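Local coordinates for protein toll (Drosophila melanogaster, PDB 4LXR) that binds the cleaved cytokine Spätzle C-106 with its extracellular leucine-rich-repeat region, activating Toll signalling in embryonic dorsal-ventral patterning and antifungal immunity, at residues Y60-K65 against I91-L95; V72-R78 against P100-E106; C80-G84 against M112-H118; G124-F130 against N148-L154. One frame throughout, in Å; residues are numbered along the deposited sequence.

Contact 1 of 4, residues Y60-K65 against I91-L95; sequences YQQLPK and ILDYL
In the N-terminal part of Toll's leucine-rich-repeat ectodomain, the loop between strands 47-52 and 70-72 packs on helix 88-94, which lies between strands 74-78 and 102-106. Residues 60-65 leave a 3-10 turn (Leu63 N to Tyr60 O, 3.2 Å) and run extended from Leu63; residues 91-94 are helical (Leu95 N to Ile91 O, 3.2 Å). CA atoms pair at 8.2 Å (Tyr60, Ile91) and 7.2 Å (Lys65, Leu95). Apolar contacts dominate: Ile91 CD1 sits over the Tyr60 ring face, 4.1 Å from its centroid (CH-pi); Leu63 (chi1 -114°) sets CD2 4.3 Å from Ile91 CG2, CG 4.2 Å from Leu95 CD2 and CB 3.8 Å from Tyr94 CE2; Pro64 CG is 3.9 Å from Leu95 CD2. One water accepts from Tyr94 OH (chi1 t, 2.6 Å) and donates to Gln61 O (2.8 Å) and Leu63 O (2.7 Å); another donates to Pro64 O (2.5 Å) and Tyr94 O (3.0 Å). Outside the contact, Tyr60 OH hydrogen-bonds to Met81 O. Without direct hydrogen bonds, packing and water hold the segments together.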
# COMPACT_ATOMS: atom_id res chain seq x y z
N TYR A 60 -49.98 -5.86 9.68
CA TYR A 60 -49.99 -4.43 9.34
C TYR A 60 -50.77 -3.58 10.35
O TYR A 60 -50.67 -2.35 10.35
CB TYR A 60 -50.51 -4.20 7.92
CG TYR A 60 -49.50 -4.52 6.84
CD1 TYR A 60 -48.31 -3.82 6.75
CD2 TYR A 60 -49.75 -5.52 5.90
CE1 TYR A 60 -47.38 -4.12 5.77
CE2 TYR A 60 -48.84 -5.82 4.91
CZ TYR A 60 -47.65 -5.11 4.85
OH TYR A 60 -46.72 -5.41 3.87
N GLN A 61 -51.53 -4.24 11.22
CA GLN A 61 -52.26 -3.61 12.31
C GLN A 61 -51.29 -2.99 13.32
O GLN A 61 -51.65 -2.09 14.08
CB GLN A 61 -53.10 -4.67 13.01
CG GLN A 61 -54.23 -4.15 13.86
CD GLN A 61 -55.08 -5.29 14.42
OE1 GLN A 61 -54.73 -6.46 14.28
NE2 GLN A 61 -56.20 -4.94 15.06
N GLN A 62 -50.05 -3.48 13.33
CA GLN A 62 -49.08 -2.99 14.30
C GLN A 62 -48.26 -1.83 13.76
O GLN A 62 -47.23 -1.47 14.33
CB GLN A 62 -48.16 -4.13 14.76
CG GLN A 62 -48.90 -5.29 15.39
CD GLN A 62 -48.06 -6.55 15.45
OE1 GLN A 62 -46.90 -6.52 15.86
NE2 GLN A 62 -48.66 -7.67 15.05
N LEU A 63 -48.72 -1.24 12.65
CA LEU A 63 -48.07 -0.06 12.09
C LEU A 63 -48.26 1.06 13.10
O LEU A 63 -49.24 1.06 13.83
CB LEU A 63 -48.76 0.33 10.78
CG LEU A 63 -48.13 0.28 9.38
CD1 LEU A 63 -46.84 -0.51 9.27
CD2 LEU A 63 -49.19 -0.24 8.39
N PRO A 64 -47.33 2.03 13.14
CA PRO A 64 -47.60 3.19 14.00
C PRO A 64 -48.84 3.95 13.52
O PRO A 64 -49.08 3.99 12.32
CB PRO A 64 -46.33 4.05 13.84
CG PRO A 64 -45.78 3.65 12.51
CD PRO A 64 -46.09 2.18 12.37
N LYS A 65 -49.60 4.53 14.44
CA LYS A 65 -50.80 5.30 14.09
C LYS A 65 -50.50 6.80 14.08
O LYS A 65 -49.77 7.30 14.94
CB LYS A 65 -51.92 5.04 15.10
CG LYS A 65 -52.43 3.61 15.14
CD LYS A 65 -53.58 3.49 16.14
CE LYS A 65 -54.28 2.13 16.05
NZ LYS A 65 -53.57 1.05 16.80
N ILE A 91 -51.39 1.51 2.59
CA ILE A 91 -50.38 1.50 3.64
C ILE A 91 -49.72 2.88 3.74
O ILE A 91 -49.59 3.44 4.84
CB ILE A 91 -49.30 0.41 3.42
CG1 ILE A 91 -49.91 -0.97 3.64
CG2 ILE A 91 -48.12 0.62 4.36
CD1 ILE A 91 -49.25 -2.06 2.83
N LEU A 92 -49.35 3.44 2.60
CA LEU A 92 -48.72 4.76 2.56
C LEU A 92 -49.65 5.88 3.07
O LEU A 92 -49.20 6.78 3.80
CB LEU A 92 -48.16 5.07 1.16
CG LEU A 92 -47.23 4.02 0.53
CD1 LEU A 92 -46.53 4.53 -0.72
CD2 LEU A 92 -46.21 3.48 1.52
N ASP A 93 -50.94 5.82 2.71
CA ASP A 93 -51.92 6.77 3.24
C ASP A 93 -51.94 6.71 4.77
O ASP A 93 -51.95 7.73 5.43
CB ASP A 93 -53.34 6.51 2.74
CG ASP A 93 -53.48 6.62 1.23
OD1 ASP A 93 -52.64 7.28 0.59
OD2 ASP A 93 -54.43 6.03 0.68
N TYR A 94 -51.95 5.49 5.30
CA TYR A 94 -52.04 5.26 6.74
C TYR A 94 -50.90 5.96 7.46
O TYR A 94 -51.08 6.52 8.54
CB TYR A 94 -51.97 3.76 7.04
CG TYR A 94 -52.36 3.40 8.46
CD1 TYR A 94 -53.70 3.34 8.84
CD2 TYR A 94 -51.38 3.10 9.42
CE1 TYR A 94 -54.06 3.01 10.12
CE2 TYR A 94 -51.73 2.76 10.70
CZ TYR A 94 -53.08 2.72 11.05
OH TYR A 94 -53.44 2.38 12.33
N LEU A 95 -49.73 5.92 6.85
CA LEU A 95 -48.54 6.53 7.41
C LEU A 95 -48.48 8.02 7.09
O LEU A 95 -47.57 8.73 7.52
CB LEU A 95 -47.30 5.81 6.89
CG LEU A 95 -47.22 4.37 7.37
CD1 LEU A 95 -46.03 3.63 6.72
CD2 LEU A 95 -47.12 4.37 8.90
O HOH W 1 -51.91 0.71 13.67
O HOH W 2 -49.39 5.98 10.90

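Contact 2 of 4, residues V72-R78 against P100-E106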
# COMPACT_ATOMS: atom_id res chain seq x y z
N VAL A 72 -42.38 13.01 0.76
CA VAL A 72 -41.12 12.29 0.81
C VAL A 72 -40.79 11.74 -0.58
O VAL A 72 -41.68 11.34 -1.33
CB VAL A 72 -41.18 11.19 1.91
CG1 VAL A 72 -41.97 9.96 1.43
CG2 VAL A 72 -39.80 10.83 2.36
N ASP A 73 -39.51 11.76 -0.95
CA ASP A 73 -39.08 11.43 -2.32
C ASP A 73 -39.13 9.93 -2.62
O ASP A 73 -39.64 9.50 -3.67
CB ASP A 73 -37.67 12.00 -2.58
CG ASP A 73 -37.00 11.37 -3.81
OD1 ASP A 73 -37.44 11.62 -4.95
OD2 ASP A 73 -35.99 10.66 -3.62
N ARG A 74 -38.62 9.14 -1.70
CA ARG A 74 -38.43 7.72 -1.91
C ARG A 74 -39.09 6.91 -0.78
O ARG A 74 -38.89 7.19 0.40
CB ARG A 74 -36.93 7.43 -1.99
CG ARG A 74 -36.59 5.99 -2.33
CD ARG A 74 -35.10 5.79 -2.58
NE ARG A 74 -34.34 5.70 -1.34
CZ ARG A 74 -33.45 6.60 -0.94
NH1 ARG A 74 -32.80 6.44 0.21
NH2 ARG A 74 -33.19 7.67 -1.70
N VAL A 75 -39.89 5.91 -1.16
CA VAL A 75 -40.38 4.94 -0.18
C VAL A 75 -39.75 3.62 -0.51
O VAL A 75 -39.85 3.15 -1.65
CB VAL A 75 -41.90 4.75 -0.21
CG1 VAL A 75 -42.31 3.64 0.76
CG2 VAL A 75 -42.59 6.04 0.12
N GLN A 76 -39.08 3.02 0.47
CA GLN A 76 -38.46 1.72 0.25
C GLN A 76 -39.05 0.73 1.24
O GLN A 76 -38.95 0.94 2.45
CB GLN A 76 -36.95 1.81 0.43
CG GLN A 76 -36.22 0.49 0.21
CD GLN A 76 -34.72 0.62 0.31
OE1 GLN A 76 -34.15 0.69 1.41
NE2 GLN A 76 -34.05 0.66 -0.83
N MET A 77 -39.65 -0.34 0.73
CA MET A 77 -40.29 -1.34 1.57
C MET A 77 -39.52 -2.64 1.40
O MET A 77 -39.29 -3.08 0.29
CB MET A 77 -41.76 -1.53 1.18
CG MET A 77 -42.65 -0.32 1.47
SD MET A 77 -44.37 -0.50 0.91
CE MET A 77 -45.02 -1.44 2.30
N ARG A 78 -39.11 -3.25 2.51
CA ARG A 78 -38.26 -4.42 2.47
C ARG A 78 -38.83 -5.56 3.31
O ARG A 78 -39.15 -5.38 4.50
CB ARG A 78 -36.85 -4.08 3.00
CG ARG A 78 -36.03 -3.24 2.03
CD ARG A 78 -34.68 -2.82 2.61
NE ARG A 78 -33.74 -3.94 2.77
CZ ARG A 78 -32.60 -3.86 3.46
NH1 ARG A 78 -32.26 -2.71 4.03
NH2 ARG A 78 -31.81 -4.91 3.57
N PRO A 100 -44.98 10.32 -3.17
CA PRO A 100 -43.62 9.84 -3.37
C PRO A 100 -43.29 9.82 -4.86
O PRO A 100 -44.19 9.75 -5.68
CB PRO A 100 -43.69 8.41 -2.84
CG PRO A 100 -45.08 7.99 -3.14
CD PRO A 100 -45.90 9.22 -2.83
N THR A 101 -42.00 9.88 -5.19
CA THR A 101 -41.51 9.87 -6.56
C THR A 101 -41.08 8.44 -6.93
O THR A 101 -41.10 8.01 -8.10
CB THR A 101 -40.29 10.83 -6.65
OG1 THR A 101 -40.75 12.16 -6.91
CG2 THR A 101 -39.29 10.42 -7.73
N THR A 102 -40.67 7.70 -5.90
CA THR A 102 -40.01 6.43 -6.05
C THR A 102 -40.62 5.46 -5.06
O THR A 102 -40.74 5.77 -3.87
CB THR A 102 -38.50 6.57 -5.78
OG1 THR A 102 -37.91 7.35 -6.82
CG2 THR A 102 -37.79 5.22 -5.72
N LEU A 103 -41.02 4.29 -5.55
CA LEU A 103 -41.42 3.18 -4.69
C LEU A 103 -40.54 1.99 -5.00
O LEU A 103 -40.45 1.55 -6.16
CB LEU A 103 -42.89 2.79 -4.91
CG LEU A 103 -43.36 1.54 -4.12
CD1 LEU A 103 -43.27 1.74 -2.59
CD2 LEU A 103 -44.81 1.10 -4.53
N ILE A 104 -39.88 1.47 -3.96
CA ILE A 104 -39.08 0.25 -4.03
C ILE A 104 -39.77 -0.80 -3.16
O ILE A 104 -40.18 -0.52 -2.03
CB ILE A 104 -37.66 0.52 -3.51
CG1 ILE A 104 -36.91 1.41 -4.52
CG2 ILE A 104 -36.90 -0.78 -3.21
CD1 ILE A 104 -35.87 2.25 -3.91
N PHE A 105 -39.98 -1.99 -3.70
CA PHE A 105 -40.63 -3.05 -2.95
C PHE A 105 -39.79 -4.30 -3.15
O PHE A 105 -39.87 -4.96 -4.18
CB PHE A 105 -42.08 -3.28 -3.42
CG PHE A 105 -42.91 -4.10 -2.45
CD1 PHE A 105 -42.81 -5.50 -2.42
CD2 PHE A 105 -43.80 -3.48 -1.59
CE1 PHE A 105 -43.58 -6.25 -1.55
CE2 PHE A 105 -44.58 -4.22 -0.68
CZ PHE A 105 -44.47 -5.60 -0.66
N GLU A 106 -38.97 -4.59 -2.14
CA GLU A 106 -38.03 -5.70 -2.18
C GLU A 106 -38.38 -6.70 -1.09
O GLU A 106 -38.23 -6.39 0.09
CB GLU A 106 -36.62 -5.16 -1.97
CG GLU A 106 -35.52 -6.18 -1.90
CD GLU A 106 -34.18 -5.52 -1.59
OE1 GLU A 106 -33.76 -5.58 -0.42
OE2 GLU A 106 -33.58 -4.93 -2.51
O HOH W 3 -35.58 8.17 -5.19
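Asp73 O accepts from two successive amides, Thr101 N at 2.8 Å and, weakly, Thr102 N at 3.0 Å, just where the chain turns a corner at Asp73. Beside this fork a water spans Asp73 OD2 and Thr102 OG1, 3.0 Å from each. Beyond the corner the backbones settle into a regular parallel ladder: Val75 N to Thr102 O (2.8 Å), Ile104 N to Val75 O (2.9 Å), Met77 N to Ile104 O (2.8 Å) and Glu106 N to Met77 O (2.9 Å), with the strand axes 4.7 Å apart and 7° from parallel. Such in-register pairing of successive strands builds the long parallel sheet of the leucine-rich-repeat solenoid. On one face Val75, Met77 and Phe105 pack against helix 88-94, and Leu103 against Leu122 and Leu125; Met77 SD lies 3.9 Å from Phe105 CD2, an oblique Met-aromatic contact. The other, with Arg74, Gln76, Arg78, Thr102, Ile104 and Glu106, meets Spätzle. There Asp73 OD1 is hydrogen-bonded to Gly3 N of one Spätzle chain, and Arg78 forms a salt bridge with Glu48 of the same chain, while Glu106 is bridged to Arg129 of Toll. Between the strands Arg78 NE stands 3.6 Å from Glu106 OE1 in a salt bridge.

Contact 3 of 4, residues C80-G84 against M112-H118. With NAG (2-acetamido-2-deoxy-beta-D-glucopyranose), chain I.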
# COMPACT_ATOMS: atom_id res chain seq x y z
N CYS A 80 -41.62 -6.99 3.12
CA CYS A 80 -43.03 -6.83 3.45
C CYS A 80 -43.89 -7.77 2.62
O CYS A 80 -43.48 -8.20 1.55
CB CYS A 80 -43.47 -5.37 3.27
SG CYS A 80 -42.48 -4.20 4.31
N MET A 81 -45.08 -8.09 3.13
CA MET A 81 -46.02 -8.91 2.38
C MET A 81 -46.87 -8.02 1.51
O MET A 81 -47.24 -6.91 1.92
CB MET A 81 -46.91 -9.73 3.32
CG MET A 81 -46.08 -10.65 4.20
SD MET A 81 -47.04 -11.62 5.34
CE MET A 81 -47.91 -12.70 4.20
N LEU A 82 -47.18 -8.49 0.31
CA LEU A 82 -48.15 -7.82 -0.53
C LEU A 82 -49.49 -7.83 0.21
O LEU A 82 -49.93 -8.88 0.70
CB LEU A 82 -48.25 -8.48 -1.91
CG LEU A 82 -46.97 -8.24 -2.72
CD1 LEU A 82 -46.91 -9.15 -3.97
CD2 LEU A 82 -46.85 -6.76 -3.08
N PRO A 83 -50.12 -6.66 0.30
CA PRO A 83 -51.25 -6.44 1.21
C PRO A 83 -52.60 -6.96 0.68
O PRO A 83 -53.59 -6.23 0.73
CB PRO A 83 -51.27 -4.92 1.35
CG PRO A 83 -50.73 -4.42 0.09
CD PRO A 83 -49.70 -5.41 -0.36
N GLY A 84 -52.64 -8.19 0.21
CA GLY A 84 -53.88 -8.78 -0.28
C GLY A 84 -54.53 -8.02 -1.44
O GLY A 84 -53.87 -7.61 -2.40
N MET A 112 -48.32 -13.79 -1.83
CA MET A 112 -49.14 -13.84 -3.04
C MET A 112 -48.32 -13.27 -4.21
O MET A 112 -47.21 -12.76 -4.02
CB MET A 112 -50.42 -13.00 -2.86
CG MET A 112 -50.15 -11.49 -2.78
SD MET A 112 -51.60 -10.48 -2.34
CE MET A 112 -52.59 -10.57 -3.86
N ASN A 113 -48.86 -13.36 -5.42
CA ASN A 113 -48.29 -12.69 -6.60
C ASN A 113 -48.68 -11.21 -6.60
O ASN A 113 -49.74 -10.84 -6.10
CB ASN A 113 -48.82 -13.35 -7.89
CG ASN A 113 -48.32 -14.79 -8.09
OD1 ASN A 113 -47.13 -15.06 -7.92
ND2 ASN A 113 -49.23 -15.71 -8.44
N ILE A 114 -47.83 -10.35 -7.17
CA ILE A 114 -48.18 -8.93 -7.29
C ILE A 114 -49.32 -8.72 -8.30
O ILE A 114 -49.46 -9.47 -9.26
CB ILE A 114 -46.91 -8.06 -7.64
CG1 ILE A 114 -47.11 -6.59 -7.28
CG2 ILE A 114 -46.50 -8.26 -9.08
CD1 ILE A 114 -45.82 -5.73 -7.42
N THR A 115 -50.15 -7.70 -8.06
CA THR A 115 -51.26 -7.43 -8.96
C THR A 115 -51.28 -5.96 -9.36
O THR A 115 -50.70 -5.11 -8.67
CB THR A 115 -52.64 -7.73 -8.33
OG1 THR A 115 -52.92 -6.77 -7.30
CG2 THR A 115 -52.71 -9.15 -7.75
N ARG A 116 -51.99 -5.67 -10.44
CA ARG A 116 -52.27 -4.31 -10.87
C ARG A 116 -52.93 -3.48 -9.75
O ARG A 116 -52.58 -2.32 -9.54
CB ARG A 116 -53.15 -4.32 -12.12
CG ARG A 116 -53.44 -2.94 -12.66
CD ARG A 116 -54.66 -2.95 -13.58
NE ARG A 116 -55.90 -3.01 -12.81
CZ ARG A 116 -57.08 -3.38 -13.30
NH1 ARG A 116 -58.15 -3.40 -12.49
NH2 ARG A 116 -57.20 -3.73 -14.57
N GLN A 117 -53.87 -4.08 -9.03
CA GLN A 117 -54.48 -3.39 -7.89
C GLN A 117 -53.46 -2.83 -6.88
O GLN A 117 -53.66 -1.76 -6.30
CB GLN A 117 -55.47 -4.30 -7.18
CG GLN A 117 -56.21 -3.61 -6.03
CD GLN A 117 -57.27 -4.50 -5.39
OE1 GLN A 117 -58.30 -4.01 -4.91
NE2 GLN A 117 -57.02 -5.80 -5.38
N HIS A 118 -52.35 -3.53 -6.69
CA HIS A 118 -51.34 -3.08 -5.73
C HIS A 118 -50.80 -1.69 -6.05
O HIS A 118 -50.31 -0.99 -5.15
CB HIS A 118 -50.21 -4.10 -5.62
CG HIS A 118 -50.62 -5.37 -4.94
ND1 HIS A 118 -50.09 -6.60 -5.26
CD2 HIS A 118 -51.53 -5.60 -3.97
CE1 HIS A 118 -50.63 -7.53 -4.50
NE2 HIS A 118 -51.52 -6.95 -3.70
C1 NAG I . -48.66 -16.82 -9.18
C2 NAG I . -49.02 -17.91 -8.16
C3 NAG I . -48.79 -19.31 -8.74
C4 NAG I . -49.41 -19.46 -10.13
C5 NAG I . -48.97 -18.32 -11.03
C6 NAG I . -49.63 -18.36 -12.40
C7 NAG I . -48.74 -17.51 -5.74
C8 NAG I . -50.24 -17.47 -5.67
N2 NAG I . -48.22 -17.73 -6.95
O3 NAG I . -49.36 -20.28 -7.86
O4 NAG I . -48.98 -20.69 -10.72
O5 NAG I . -49.34 -17.07 -10.42
O6 NAG I . -50.56 -17.30 -12.58
O7 NAG I . -48.04 -17.35 -4.75
O HOH W 4 -54.93 -7.56 -5.52
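An inverse gamma turn centred on Pro83 shapes the first of these two loops, which follow neighbouring strands of the leucine-rich-repeat sheet; it is closed by a weak hydrogen bond from Gly84 N to Leu82 O (2.8 Å). Leu82, in the mt rotamer, is the hub. Its CD1 lies 3.8 Å from Ile114 CB and 3.5 Å from Ile114 N, its CB is 3.7 Å from Met112 CG, and its CD2 sits off-centre over the His118 ring, 4.3 Å from the centroid, as a CH-pi contact. Met112 adopts chi1 p, chi2 t and chi3 m, which carries its thioether across to Gly84, where SD is 3.5 Å from CA; Gly84 has a positive phi (59°), a conformation most easily adopted by glycine. His118, with chi1 m, directs its ring edge at the turn, so that NE2 donates to Gly84 O at 2.8 Å. Thr115, chi1 p, turns its hydroxyl to a water 2.8 Å from Thr115 OG1; this water donates to Gly84 O (3.3 Å) and accepts from Gln117 NE2 (2.7 Å). Nearby, Cys80 is tied by a disulfide to Cys52. Asn113, chi1 m, points away from the 80-84 loop and belongs to the Asn-Ile-Thr sequon; its OD1 is held by His137 N, while its ND2 is bonded to C1 of N-acetylglucosamine at 1.5 Å.

Contact 4 of 4, residues G124-F130 against N148-L154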
# COMPACT_ATOMS: atom_id res chain seq x y z
N GLY A 124 -48.81 8.26 -10.33
CA GLY A 124 -47.89 9.40 -10.37
C GLY A 124 -46.40 9.11 -10.23
O GLY A 124 -45.58 10.03 -10.40
N LEU A 125 -46.04 7.86 -9.93
CA LEU A 125 -44.63 7.49 -9.67
C LEU A 125 -43.73 7.68 -10.88
O LEU A 125 -44.13 7.43 -12.02
CB LEU A 125 -44.51 6.03 -9.19
CG LEU A 125 -45.05 5.60 -7.82
CD1 LEU A 125 -44.95 4.10 -7.73
CD2 LEU A 125 -44.30 6.28 -6.62
N LYS A 126 -42.50 8.13 -10.63
CA LYS A 126 -41.50 8.25 -11.69
C LYS A 126 -40.61 7.03 -11.69
O LYS A 126 -39.97 6.70 -12.69
CB LYS A 126 -40.66 9.52 -11.53
CG LYS A 126 -41.33 10.75 -12.14
CD LYS A 126 -41.40 11.89 -11.15
CE LYS A 126 -42.02 13.13 -11.79
NZ LYS A 126 -42.64 14.04 -10.77
N ARG A 127 -40.57 6.34 -10.57
CA ARG A 127 -39.61 5.27 -10.43
C ARG A 127 -40.21 4.15 -9.61
O ARG A 127 -40.78 4.38 -8.56
CB ARG A 127 -38.31 5.79 -9.78
CG ARG A 127 -37.23 4.70 -9.64
CD ARG A 127 -35.80 5.22 -9.43
NE ARG A 127 -34.84 4.12 -9.59
CZ ARG A 127 -33.52 4.24 -9.51
NH1 ARG A 127 -32.97 5.42 -9.26
NH2 ARG A 127 -32.75 3.16 -9.68
N PHE A 128 -40.07 2.92 -10.09
CA PHE A 128 -40.65 1.80 -9.37
C PHE A 128 -39.70 0.63 -9.48
O PHE A 128 -39.18 0.38 -10.56
CB PHE A 128 -42.03 1.44 -9.95
CG PHE A 128 -42.59 0.13 -9.45
CD1 PHE A 128 -43.00 -0.01 -8.12
CD2 PHE A 128 -42.73 -0.95 -10.32
CE1 PHE A 128 -43.53 -1.22 -7.65
CE2 PHE A 128 -43.28 -2.18 -9.87
CZ PHE A 128 -43.67 -2.32 -8.53
N ARG A 129 -39.48 -0.08 -8.38
CA ARG A 129 -38.67 -1.29 -8.40
C ARG A 129 -39.37 -2.41 -7.66
O ARG A 129 -39.84 -2.21 -6.54
CB ARG A 129 -37.28 -1.07 -7.78
CG ARG A 129 -36.59 -2.40 -7.44
CD ARG A 129 -35.04 -2.32 -7.43
NE ARG A 129 -34.50 -1.66 -6.24
CZ ARG A 129 -34.27 -2.24 -5.06
NH1 ARG A 129 -34.56 -3.53 -4.84
NH2 ARG A 129 -33.75 -1.51 -4.07
N PHE A 130 -39.42 -3.58 -8.27
CA PHE A 130 -39.96 -4.76 -7.60
C PHE A 130 -38.92 -5.85 -7.65
O PHE A 130 -38.42 -6.22 -8.72
CB PHE A 130 -41.25 -5.24 -8.30
CG PHE A 130 -41.84 -6.48 -7.70
CD1 PHE A 130 -42.15 -6.52 -6.34
CD2 PHE A 130 -42.10 -7.58 -8.48
CE1 PHE A 130 -42.70 -7.66 -5.76
CE2 PHE A 130 -42.66 -8.75 -7.91
CZ PHE A 130 -42.96 -8.79 -6.55
N ASN A 148 -46.37 7.94 -16.02
CA ASN A 148 -45.35 8.84 -15.49
C ASN A 148 -44.01 8.18 -15.20
O ASN A 148 -43.03 8.87 -14.91
CB ASN A 148 -45.85 9.48 -14.21
CG ASN A 148 -46.02 10.96 -14.34
OD1 ASN A 148 -46.94 11.43 -15.03
ND2 ASN A 148 -45.14 11.71 -13.69
N LEU A 149 -43.98 6.85 -15.26
CA LEU A 149 -42.76 6.14 -14.96
C LEU A 149 -41.64 6.49 -15.94
O LEU A 149 -41.81 6.38 -17.15
CB LEU A 149 -42.99 4.63 -15.00
CG LEU A 149 -43.50 3.84 -13.81
CD1 LEU A 149 -43.37 2.35 -14.14
CD2 LEU A 149 -42.74 4.19 -12.50
N SER A 150 -40.48 6.88 -15.41
CA SER A 150 -39.32 7.06 -16.26
C SER A 150 -38.31 5.95 -16.02
O SER A 150 -37.47 5.67 -16.89
CB SER A 150 -38.70 8.45 -16.06
OG SER A 150 -37.95 8.51 -14.87
N HIS A 151 -38.40 5.28 -14.87
CA HIS A 151 -37.39 4.27 -14.52
C HIS A 151 -38.07 3.05 -13.91
O HIS A 151 -38.80 3.16 -12.93
CB HIS A 151 -36.33 4.83 -13.55
CG HIS A 151 -35.15 3.92 -13.34
ND1 HIS A 151 -35.25 2.68 -12.72
CD2 HIS A 151 -33.84 4.07 -13.65
CE1 HIS A 151 -34.06 2.11 -12.68
NE2 HIS A 151 -33.18 2.94 -13.23
N LEU A 152 -37.82 1.88 -14.49
CA LEU A 152 -38.51 0.67 -14.10
C LEU A 152 -37.48 -0.39 -13.84
O LEU A 152 -36.58 -0.59 -14.67
CB LEU A 152 -39.45 0.18 -15.24
CG LEU A 152 -40.03 -1.24 -15.09
CD1 LEU A 152 -40.99 -1.29 -13.87
CD2 LEU A 152 -40.76 -1.70 -16.37
N GLU A 153 -37.61 -1.09 -12.73
CA GLU A 153 -36.75 -2.22 -12.46
C GLU A 153 -37.58 -3.37 -11.97
O GLU A 153 -38.37 -3.22 -11.04
CB GLU A 153 -35.65 -1.87 -11.41
CG GLU A 153 -34.76 -3.10 -11.03
CD GLU A 153 -33.45 -2.70 -10.27
OE1 GLU A 153 -32.78 -3.57 -9.65
OE2 GLU A 153 -33.11 -1.51 -10.27
N LEU A 154 -37.39 -4.54 -12.58
CA LEU A 154 -38.13 -5.72 -12.17
C LEU A 154 -37.14 -6.82 -12.06
O LEU A 154 -36.37 -7.06 -12.99
CB LEU A 154 -39.23 -6.11 -13.19
CG LEU A 154 -40.35 -5.11 -13.39
CD1 LEU A 154 -41.29 -5.57 -14.53
CD2 LEU A 154 -41.13 -4.96 -12.11
O HOH W 5 -46.32 6.32 -13.53
O HOH W 6 -36.65 1.72 -10.71
O HOH W 7 -34.22 0.85 -9.50
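Entering the first leucine-rich repeat, Asn148 N shares a water with Leu125 O, 3.0 and 2.9 Å away. Leu149 sends CD2 back to Phe128 CB (3.8 Å). Ser150 N (2.8 Å) and His151 N (3.0 Å) both donate to Lys126 O. The His151 ring lies face-on to the Arg127 guanidinium, NH2 being 3.4 Å from CE1, and His151 O accepts from Phe128 N (3.1 Å). Leu152 CD1 is 4.0 Å from Phe128 CD2. Glu153 N bonds Phe128 O (3.1 Å) and Glu153 O takes Phe130 N (3.0 Å); a water joins its OE2 to Arg127 NH2, 2.7 Å from each. Leu154 CD2 packs on Phe130 CB at 3.8 Å. Arg127 hydrogen-bonds to Gly3 O of one Spätzle chain and to Thr105 OG1 of the other; Glu153 forms a salt bridge with Arg7 of the Spätzle chain that supplies Gly3. The face of Phe128, Phe130, Leu152 and Leu154 thus turns into the hydrophobic core, while that of Arg127, Arg129, His151 and Glu153 presents charged and polar groups to Spätzle.

Contacts 2 and 4 belong to one sheet, with centres 10 Å apart: neighbouring strands 102-106 and 127-131 are joined by Phe105 N and Arg129 O (2.9 Å) and by the Glu106 OE2 to Arg129 NH1 salt bridge (2.9 Å). Their polar faces meet Spätzle, both of whose chains reach contact 4; neither touches contacts 1 or 3. Contacts 1, 2 and 3 lie about 15 to 16 Å apart, centre to centre. Apolar packing continues between contacts: Leu92 CD2 to Val75 CG1 (4.0 Å) ties 1 to 2, Phe105 CZ to Leu82 CD2 (3.6 Å) 2 to 3, and Ile114 CD1 to Phe130 CD1 (3.9 Å) 3 to 4. Tyr60 OH to Met81 O (2.5 Å) is a polar link between 1 and 3.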